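Local coordinates for NanU sialic acid binding protein (Bacteroides fragilis, PDB 4L7T), which binds sialic acid with high affinity as a SusD-like protein of the outer membrane, probably working together with its partner NanO, at residues Ile268-Asn273 with Leu380-Ile385. Sequence-based numbering, arbitrary orientation.
Sequences IFSIRN and LNDYPI
Ile271 and Tyr383 form the hydrogen-bonded pair of a short antiparallel two-stranded sheet. Ile271 N donates to Tyr383 O at 2.9 Å. Tyr383 N returns a bond to Ile271 O at 3.0 Å. A third backbone bond runs from Ile385 N to Phe269 O at 2.9 Å. Between these bonds sits the non-hydrogen-bonded pair Ser270 and Pro384. Pro384, which has no N-H, thus occupies a position where the pairing asks for none toward Ser270.

Asp382 extends the contact past the last bridge. With CG anti to its own carbonyl carbon (chi1 -61°), the carboxylate is carried over to the Arg272-Asn273 backbone, where OD1 accepts a weak bond from Asn273 N at 3.3 Å. The same oxygen forms a salt bridge with Lys262, and OD2 is bonded to the hydroxyl of Tyr202. The guanidinium of Arg272 does not reach this carboxylate but pairs with Glu277. Ser270 OG packs on Asp382 CB at 3.2 Å.

On the face of Ile271 and Tyr383 the contact is apolar. Ile271 CG1 lies at the edge of the Tyr383 ring. At the end of the pairing, the same CG1 meets Ile385 CG1 at 3.8 Å. There the Phe269 ring, with CG anti to the backbone N (chi1 175°), runs alongside Ile385, and its CD2 approaches Ile385 CB at 3.7 Å. Helices 33-48 and 51-58 pack against these side chains. At the Phe269 end, a classic beta bulge sets Ile268 and Phe269 both opposite Tyr386.

The contact joins two distant parts of the chain within the mostly helical SusD fold. Backbone bonds fix the register, and apolar groups pack round Ile271 and Tyr383. The carboxylate of Asp382 is shared by Lys262, Tyr202 and Asn273 N, which would be expected to favour its charged form.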
ATOM      1  N   ILE A 268     -11.729  -1.861  -3.194  1.00 10.97           N
ATOM      2  CA  ILE A 268     -11.579  -2.681  -4.390  1.00 11.73           C
ATOM      3  C   ILE A 268     -10.834  -3.944  -4.009  1.00 13.11           C
ATOM      4  O   ILE A 268     -11.342  -5.038  -4.309  1.00 12.97           O
ATOM      5  CB  ILE A 268     -10.922  -1.929  -5.591  1.00 10.96           C
ATOM      6  CG1 ILE A 268     -11.819  -0.737  -5.984  1.00 11.28           C
ATOM      7  CG2 ILE A 268     -10.565  -2.902  -6.724  1.00 11.33           C
ATOM      8  CD1 ILE A 268     -11.036   0.180  -7.045  1.00 12.64           C
ATOM      9  N   PHE A 269      -9.700  -3.831  -3.298  1.00 11.52           N
ATOM     10  CA  PHE A 269      -9.065  -5.103  -2.817  1.00 10.21           C
ATOM     11  C   PHE A 269      -8.354  -4.802  -1.479  1.00 13.57           C
ATOM     12  O   PHE A 269      -7.691  -3.758  -1.375  1.00 13.23           O
ATOM     13  CB  PHE A 269      -8.064  -5.631  -3.864  1.00 11.72           C
ATOM     14  CG  PHE A 269      -7.302  -6.817  -3.405  1.00 12.44           C
ATOM     15  CD1 PHE A 269      -7.989  -7.972  -3.042  1.00 13.59           C
ATOM     16  CD2 PHE A 269      -5.932  -6.781  -3.258  1.00 15.01           C
ATOM     17  CE1 PHE A 269      -7.286  -9.110  -2.554  1.00 17.91           C
ATOM     18  CE2 PHE A 269      -5.219  -7.909  -2.751  1.00 15.95           C
ATOM     19  CZ  PHE A 269      -5.927  -9.072  -2.397  1.00 17.63           C
ATOM     20  N   SER A 270      -8.628  -5.584  -0.425  1.00 13.78           N
ATOM     21  CA  SER A 270      -8.017  -5.330   0.892  1.00 14.27           C
ATOM     22  C   SER A 270      -7.495  -6.620   1.429  1.00 17.46           C
ATOM     23  O   SER A 270      -8.011  -7.681   1.099  1.00 16.60           O
ATOM     24  CB  SER A 270      -9.090  -4.767   1.803  1.00 17.19           C
ATOM     25  OG  SER A 270      -8.650  -4.350   3.082  1.00 24.68           O
ATOM     26  N   ILE A 271      -6.440  -6.526   2.232  1.00 14.33           N
ATOM     27  CA  ILE A 271      -5.922  -7.684   2.993  1.00 15.21           C
ATOM     28  C   ILE A 271      -6.739  -7.818   4.234  1.00 15.17           C
ATOM     29  O   ILE A 271      -6.854  -6.936   5.035  1.00 14.63           O
ATOM     30  CB  ILE A 271      -4.468  -7.415   3.353  1.00 15.59           C
ATOM     31  CG1 ILE A 271      -3.620  -7.253   2.109  1.00 16.86           C
ATOM     32  CG2 ILE A 271      -3.947  -8.614   4.223  1.00 16.79           C
ATOM     33  CD1 ILE A 271      -3.578  -8.308   1.162  1.00 20.88           C
ATOM     34  N   ARG A 272      -7.422  -8.969   4.423  1.00 17.80           N
ATOM     35  CA  ARG A 272      -8.259  -9.172   5.555  1.00 19.77           C
ATOM     36  C   ARG A 272      -7.433  -9.758   6.703  1.00 20.34           C
ATOM     37  O   ARG A 272      -6.799 -10.816   6.545  1.00 23.42           O
ATOM     38  CB  ARG A 272      -9.448 -10.168   5.320  1.00 23.54           C
ATOM     39  CG  ARG A 272     -10.488 -10.062   6.568  1.00 25.69           C
ATOM     40  CD  ARG A 272     -11.675 -11.040   6.533  1.00 37.74           C
ATOM     41  NE  ARG A 272     -11.225 -12.408   6.726  1.00 41.57           N
ATOM     42  CZ  ARG A 272     -11.571 -13.203   7.737  1.00 46.40           C
ATOM     43  NH1 ARG A 272     -12.440 -12.803   8.667  1.00 47.15           N
ATOM     44  NH2 ARG A 272     -11.052 -14.420   7.797  1.00 49.36           N
ATOM     45  N   ASN A 273      -7.464  -8.998   7.767  1.00 18.99           N
ATOM     46  CA  ASN A 273      -6.919  -9.329   9.082  1.00 20.99           C
ATOM     47  C   ASN A 273      -8.130  -9.637   9.991  1.00 22.71           C
ATOM     48  O   ASN A 273      -9.245  -9.053   9.883  1.00 23.22           O
ATOM     49  CB  ASN A 273      -6.049  -8.158   9.637  1.00 20.80           C
ATOM     50  CG  ASN A 273      -4.891  -7.807   8.700  1.00 16.42           C
ATOM     51  OD1 ASN A 273      -4.746  -6.621   8.304  1.00 20.93           O
ATOM     52  ND2 ASN A 273      -4.138  -8.819   8.199  1.00 16.99           N
ATOM     53  N   LEU A 380      -6.629  -5.240  14.337  1.00 18.79           N
ATOM     54  CA  LEU A 380      -7.313  -6.170  13.449  1.00 19.14           C
ATOM     55  C   LEU A 380      -7.997  -5.408  12.288  1.00 19.80           C
ATOM     56  O   LEU A 380      -8.929  -5.940  11.670  1.00 22.91           O
ATOM     57  CB  LEU A 380      -8.364  -6.997  14.275  1.00 18.98           C
ATOM     58  CG  LEU A 380      -7.762  -7.818  15.440  1.00 19.39           C
ATOM     59  CD1 LEU A 380      -8.911  -8.444  16.270  1.00 22.24           C
ATOM     60  CD2 LEU A 380      -6.921  -8.925  14.931  1.00 21.61           C
ATOM     61  N   ASN A 381      -7.551  -4.189  11.945  1.00 19.53           N
ATOM     62  CA  ASN A 381      -8.139  -3.504  10.724  1.00 19.01           C
ATOM     63  C   ASN A 381      -7.654  -4.211   9.543  1.00 19.29           C
ATOM     64  O   ASN A 381      -6.611  -4.830   9.603  1.00 20.35           O
ATOM     65  CB  ASN A 381      -7.719  -2.063  10.625  1.00 19.29           C
ATOM     66  CG  ASN A 381      -8.242  -1.237  11.740  1.00 20.20           C
ATOM     67  OD1 ASN A 381      -9.430  -0.856  11.726  1.00 29.67           O
ATOM     68  ND2 ASN A 381      -7.429  -0.994  12.761  1.00 17.77           N
ATOM     69  N   ASP A 382      -8.404  -4.154   8.438  1.00 17.52           N
ATOM     70  CA  ASP A 382      -7.899  -4.669   7.210  1.00 16.83           C
ATOM     71  C   ASP A 382      -6.835  -3.652   6.685  1.00 14.38           C
ATOM     72  O   ASP A 382      -6.851  -2.525   7.099  1.00 16.17           O
ATOM     73  CB  ASP A 382      -9.050  -4.730   6.208  1.00 16.17           C
ATOM     74  CG  ASP A 382     -10.156  -5.638   6.690  1.00 27.07           C
ATOM     75  OD1 ASP A 382      -9.831  -6.715   7.290  1.00 28.11           O
ATOM     76  OD2 ASP A 382     -11.347  -5.253   6.471  1.00 29.60           O
ATOM     77  N   TYR A 383      -5.938  -4.147   5.860  1.00 14.54           N
ATOM     78  CA  TYR A 383      -4.939  -3.276   5.208  1.00 15.85           C
ATOM     79  C   TYR A 383      -5.408  -3.110   3.747  1.00 12.92           C
ATOM     80  O   TYR A 383      -5.232  -3.978   2.944  1.00 13.19           O
ATOM     81  CB  TYR A 383      -3.526  -3.895   5.331  1.00 14.40           C
ATOM     82  CG  TYR A 383      -2.498  -3.040   4.663  1.00 12.70           C
ATOM     83  CD1 TYR A 383      -2.353  -1.723   5.129  1.00 16.28           C
ATOM     84  CD2 TYR A 383      -1.723  -3.538   3.684  1.00 14.67           C
ATOM     85  CE1 TYR A 383      -1.383  -0.856   4.516  1.00 15.18           C
ATOM     86  CE2 TYR A 383      -0.755  -2.698   3.018  1.00 15.01           C
ATOM     87  CZ  TYR A 383      -0.602  -1.370   3.521  1.00 15.01           C
ATOM     88  OH  TYR A 383       0.325  -0.609   2.806  1.00 17.25           O
ATOM     89  N   PRO A 384      -5.847  -1.883   3.354  1.00 14.44           N
ATOM     90  CA  PRO A 384      -6.421  -1.765   1.968  1.00 14.27           C
ATOM     91  C   PRO A 384      -5.291  -1.690   0.965  1.00 13.36           C
ATOM     92  O   PRO A 384      -4.289  -1.007   1.218  1.00 16.09           O
ATOM     93  CB  PRO A 384      -7.155  -0.417   1.950  1.00 15.01           C
ATOM     94  CG  PRO A 384      -6.611   0.364   3.110  1.00 17.34           C
ATOM     95  CD  PRO A 384      -6.117  -0.719   4.173  1.00 13.83           C
ATOM     96  N   ILE A 385      -5.401  -2.394  -0.129  1.00 10.38           N
ATOM     97  CA  ILE A 385      -4.448  -2.317  -1.237  1.00 11.26           C
ATOM     98  C   ILE A 385      -4.953  -1.356  -2.309  1.00 12.46           C
ATOM     99  O   ILE A 385      -4.203  -0.477  -2.766  1.00 13.76           O
ATOM    100  CB  ILE A 385      -4.241  -3.768  -1.885  1.00 10.88           C
ATOM    101  CG1 ILE A 385      -3.700  -4.722  -0.789  1.00 12.15           C
ATOM    102  CG2 ILE A 385      -3.393  -3.726  -3.095  1.00 13.84           C
ATOM    103  CD1 ILE A 385      -2.253  -4.349  -0.179  1.00 13.21           C
TER